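Local coordinates for amino acid amide racemase (Ochrobactrum anthropi, PDB 6GIO), which binds pyridoxal-5'-phosphate and belongs to the class-III aminotransferase family of fold type I enzymes, with two chains in its assembly, at residues Ala54-Gly59 and Pro401-Glu406; Arg105-His110 and Pro274-Val279. One frame throughout, in Å; residues are numbered along the deposited sequence.

Contact 1: residues Ala54-Gly59 and Pro401-Glu406; sequences AALGYG and PLTLTE. With EDO (1,2-ethanediol), chain H.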
# COMPACT_ATOMS: atom_id res chain seq x y z
N ALA C 54 5.69 -14.54 -4.20
CA ALA C 54 5.33 -15.96 -4.18
C ALA C 54 6.40 -16.86 -3.57
O ALA C 54 6.88 -17.76 -4.23
CB ALA C 54 4.94 -16.42 -5.60
N ALA C 55 6.71 -16.68 -2.28
CA ALA C 55 7.79 -17.39 -1.62
C ALA C 55 7.53 -18.90 -1.52
O ALA C 55 8.47 -19.72 -1.61
CB ALA C 55 8.02 -16.83 -0.21
N LEU C 56 6.25 -19.27 -1.34
CA LEU C 56 5.83 -20.67 -1.26
C LEU C 56 5.08 -21.09 -2.53
O LEU C 56 4.39 -22.11 -2.52
CB LEU C 56 4.92 -20.90 -0.05
CG LEU C 56 5.55 -20.47 1.28
CD1 LEU C 56 4.62 -20.82 2.44
CD2 LEU C 56 6.90 -21.11 1.47
N GLY C 57 5.21 -20.32 -3.60
CA GLY C 57 4.55 -20.70 -4.84
C GLY C 57 3.10 -20.30 -4.78
O GLY C 57 2.76 -19.33 -4.09
N TYR C 58 2.26 -21.06 -5.47
CA TYR C 58 0.88 -20.71 -5.75
C TYR C 58 -0.01 -21.87 -5.25
O TYR C 58 0.27 -23.03 -5.48
CB TYR C 58 0.75 -20.45 -7.29
CG TYR C 58 1.72 -19.35 -7.74
CD1 TYR C 58 1.45 -18.02 -7.49
CD2 TYR C 58 2.91 -19.66 -8.36
CE1 TYR C 58 2.36 -17.01 -7.86
CE2 TYR C 58 3.83 -18.66 -8.72
CZ TYR C 58 3.53 -17.33 -8.46
OH TYR C 58 4.42 -16.31 -8.83
N GLY C 59 -1.09 -21.53 -4.56
CA GLY C 59 -2.00 -22.50 -3.98
C GLY C 59 -1.39 -23.26 -2.81
O GLY C 59 -1.85 -24.33 -2.48
N PRO C 401 10.08 -19.38 -6.32
CA PRO C 401 9.56 -19.83 -5.03
C PRO C 401 10.58 -20.72 -4.30
O PRO C 401 11.34 -21.48 -4.94
CB PRO C 401 8.33 -20.62 -5.43
CG PRO C 401 7.92 -20.06 -6.74
CD PRO C 401 9.22 -19.79 -7.43
N LEU C 402 10.64 -20.57 -2.99
CA LEU C 402 11.56 -21.32 -2.17
C LEU C 402 11.26 -22.82 -2.24
O LEU C 402 12.07 -23.65 -1.83
CB LEU C 402 11.44 -20.83 -0.73
CG LEU C 402 11.86 -19.37 -0.48
CD1 LEU C 402 12.10 -19.10 1.01
CD2 LEU C 402 13.10 -19.02 -1.25
N THR C 403 10.07 -23.14 -2.74
CA THR C 403 9.64 -24.51 -2.90
C THR C 403 10.07 -25.13 -4.22
O THR C 403 9.63 -26.23 -4.56
CB THR C 403 8.10 -24.56 -2.82
OG1 THR C 403 7.56 -23.57 -3.68
CG2 THR C 403 7.64 -24.28 -1.36
N LEU C 404 10.94 -24.44 -4.96
CA LEU C 404 11.46 -24.94 -6.21
C LEU C 404 12.06 -26.35 -6.02
O LEU C 404 12.87 -26.59 -5.11
CB LEU C 404 12.50 -23.98 -6.78
CG LEU C 404 12.95 -24.25 -8.22
CD1 LEU C 404 11.86 -23.94 -9.24
CD2 LEU C 404 14.22 -23.47 -8.53
N THR C 405 11.66 -27.29 -6.88
CA THR C 405 12.16 -28.70 -6.75
C THR C 405 13.44 -28.93 -7.55
O THR C 405 13.80 -28.14 -8.44
CB THR C 405 11.10 -29.74 -7.17
OG1 THR C 405 10.85 -29.65 -8.57
CG2 THR C 405 9.82 -29.52 -6.42
N GLU C 406 14.14 -30.02 -7.24
CA GLU C 406 15.35 -30.35 -8.02
C GLU C 406 15.08 -30.68 -9.49
O GLU C 406 15.80 -30.21 -10.34
CB GLU C 406 16.21 -31.38 -7.30
CG GLU C 406 16.84 -30.76 -6.05
CD GLU C 406 17.70 -31.70 -5.23
OE1 GLU C 406 18.55 -32.40 -5.80
OE2 GLU C 406 17.56 -31.70 -3.99
C1 EDO H . 0.04 -18.63 -2.06
O1 EDO H . 0.56 -19.93 -2.38
C2 EDO H . -1.47 -18.68 -1.90
O2 EDO H . -2.04 -19.08 -3.18
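Two type I beta turns, Ala-54 to Gly-57 and Pro-401 to Leu-404, meet here, and the single hydrogen bond between them runs from Leu-402 N to Ala-55 O. At 2.7 Å it is short, though bent to 145° at the hydrogen, and the donor is tilted 24° from the carbonyl plane. The Pro-401 ring lies against the first turn: its CB is 3.4 Å from Ala-54 O, the carbonyl that closes that turn by accepting Gly-57 N, and 3.6 Å from Gly-57 N itself. Both turns sit in loops that follow sheet strands, 43-46 and 395-398, and lead to helices 61-72 and 406-424, so the contact ties together two strand-to-helix connections of a fold type I PLP enzyme of the class-III aminotransferase family. Thr-403 points toward the first turn, its CG2 4.0 Å from Leu-56 CA. With chi1 at 49°, its OG1 lies between backbone N and carbonyl carbon and bonds to Asn-34. On the side of Gly-57 away from Pro-401, a 1,2-ethanediol, probably from the crystallisation liquor, joins Gly-57 O (2.9 Å from its O1) to Gly-59 N (3.0 Å from its O2) and also bonds Val-71 O of the second subunit.

Contact 2: residues Arg105-His110 and Pro274-Val279; sequences RVWFGH and PLSAVV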
# COMPACT_ATOMS: atom_id res chain seq x y z
N ARG C 105 9.23 -2.52 18.46
CA ARG C 105 7.84 -2.65 18.01
C ARG C 105 7.80 -2.79 16.49
O ARG C 105 8.81 -2.52 15.77
CB ARG C 105 7.03 -1.43 18.41
CG ARG C 105 7.04 -1.08 19.88
CD ARG C 105 6.22 -2.06 20.69
NE ARG C 105 6.08 -1.71 22.09
CZ ARG C 105 6.92 -2.04 23.07
NH1 ARG C 105 8.01 -2.72 22.81
NH2 ARG C 105 6.65 -1.68 24.33
N VAL C 106 6.61 -3.15 16.03
CA VAL C 106 6.33 -3.50 14.64
C VAL C 106 5.20 -2.65 14.09
O VAL C 106 4.16 -2.47 14.73
CB VAL C 106 5.90 -4.94 14.56
CG1 VAL C 106 5.80 -5.37 13.10
CG2 VAL C 106 6.91 -5.78 15.33
N TRP C 107 5.42 -2.09 12.93
CA TRP C 107 4.38 -1.41 12.19
C TRP C 107 4.14 -2.26 11.00
O TRP C 107 5.07 -2.79 10.47
CB TRP C 107 4.90 -0.03 11.75
CG TRP C 107 4.11 0.74 10.74
CD1 TRP C 107 3.23 1.73 11.01
CD2 TRP C 107 4.21 0.66 9.30
NE1 TRP C 107 2.73 2.24 9.83
CE2 TRP C 107 3.33 1.61 8.77
CE3 TRP C 107 4.95 -0.15 8.40
CZ2 TRP C 107 3.17 1.82 7.38
CZ3 TRP C 107 4.76 0.05 6.99
CH2 TRP C 107 3.87 1.02 6.53
N PHE C 108 2.91 -2.33 10.53
CA PHE C 108 2.57 -3.04 9.30
C PHE C 108 2.10 -2.15 8.17
O PHE C 108 1.43 -1.14 8.41
CB PHE C 108 1.44 -4.02 9.59
CG PHE C 108 1.87 -5.22 10.38
CD1 PHE C 108 2.74 -6.16 9.82
CD2 PHE C 108 1.45 -5.38 11.71
CE1 PHE C 108 3.17 -7.26 10.55
CE2 PHE C 108 1.85 -6.50 12.43
CZ PHE C 108 2.72 -7.43 11.87
N GLY C 109 2.37 -2.57 6.93
CA GLY C 109 1.84 -1.85 5.77
C GLY C 109 1.54 -2.84 4.68
O GLY C 109 1.37 -4.04 4.97
N HIS C 110 1.44 -2.35 3.46
CA HIS C 110 1.08 -3.21 2.32
C HIS C 110 2.16 -3.50 1.36
O HIS C 110 2.01 -4.40 0.54
CB HIS C 110 0.01 -2.53 1.50
CG HIS C 110 -1.15 -2.12 2.30
ND1 HIS C 110 -1.93 -3.03 2.98
CD2 HIS C 110 -1.69 -0.90 2.53
CE1 HIS C 110 -2.93 -2.39 3.57
NE2 HIS C 110 -2.78 -1.10 3.34
N PRO C 274 -0.65 -8.73 -0.18
CA PRO C 274 0.13 -7.53 0.11
C PRO C 274 0.43 -7.38 1.59
O PRO C 274 -0.48 -7.19 2.37
CB PRO C 274 -0.82 -6.40 -0.31
CG PRO C 274 -1.78 -7.04 -1.24
CD PRO C 274 -2.01 -8.39 -0.62
N LEU C 275 1.69 -7.45 1.97
CA LEU C 275 2.05 -7.21 3.37
C LEU C 275 3.51 -6.74 3.48
O LEU C 275 4.45 -7.34 2.88
CB LEU C 275 1.87 -8.51 4.16
CG LEU C 275 2.36 -8.65 5.61
CD1 LEU C 275 1.53 -7.76 6.52
CD2 LEU C 275 2.23 -10.09 6.06
N SER C 276 3.70 -5.70 4.31
CA SER C 276 5.05 -5.24 4.64
C SER C 276 5.15 -5.00 6.15
O SER C 276 4.13 -4.99 6.86
CB SER C 276 5.38 -3.96 3.88
OG SER C 276 4.61 -2.81 4.29
N ALA C 277 6.36 -4.81 6.63
CA ALA C 277 6.56 -4.49 8.04
C ALA C 277 7.84 -3.76 8.30
O ALA C 277 8.79 -3.91 7.54
CB ALA C 277 6.49 -5.72 8.91
N VAL C 278 7.85 -2.99 9.39
CA VAL C 278 9.04 -2.32 9.88
C VAL C 278 9.24 -2.73 11.34
O VAL C 278 8.34 -2.63 12.20
CB VAL C 278 8.90 -0.78 9.80
CG1 VAL C 278 10.13 -0.09 10.38
CG2 VAL C 278 8.72 -0.33 8.36
N VAL C 279 10.42 -3.24 11.63
CA VAL C 279 10.76 -3.64 13.02
C VAL C 279 11.80 -2.65 13.45
O VAL C 279 12.76 -2.45 12.73
CB VAL C 279 11.33 -5.08 13.10
CG1 VAL C 279 11.77 -5.43 14.51
CG2 VAL C 279 10.26 -6.05 12.67
O HOH W 1 -2.08 -5.59 3.88
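Strands 105-109 and 276-279 run antiparallel, their axes 4.5 Å apart at closest approach and 161° between directions, and Trp-107/Val-278 and Gly-109/Ser-276 form the hydrogen-bonded pairs. Both bonds of the first pair are close to straight, Trp-107 N to Val-278 O being 3.1 Å. At Gly-109 and Ser-276 both donors instead stand well above the acceptor carbonyl planes, although Ser-276 N is still 2.9 Å from Gly-109 O. On the Trp-107 face, the indole leaves with CG anti to the backbone N (chi1 168°), which brings CE3 to 3.8 Å from Val-278 CG2 and one ring face over Gly-109 N, offset toward the rim. Ser-276 OG lies 3.1 Å from Gly-109 C and bonds to Asp-114. On the other face, Phe-108 CD1 lies 3.9 Å from Ala-277 CB and equally near Leu-275 CD1, while Ser-276 O approaches the ring edge. Past the strand end, a water in the plane of the His-110 ring links ND1 (2.7 Å) to Pro-274 O, to which it donates. In the seven-stranded mixed sheet of the large domain of this fold type I enzyme, strand 104-109 is outermost within the chain; helix 85-97 packs on the Val-106 and Phe-108 face, helix 112-127 on the Trp-107 face, and strand 262-265 bonds to the far side of strand 276-281.

In the fold
Contact 1 and contact 2 do not touch: their centres are 23 Å apart and their nearest atoms about 9 Å. In sequence, contact 2 falls wholly between the two segments of contact 1, and all four segments lie within the class-III aminotransferase range. Their relation to the cofactor differs. The side chain of His-110 is about 6 Å from a pyridoxal-5'-phosphate, and its strand leads directly to the pocket residues Ser-111, Gly-112 and Ser-113, whereas the side chain of Ala-54 is about 13 Å from one. Both contacts also reach the second subunit: Tyr-58 packs on Gly-76 of that chain, and His-110 packs on its Pro-274.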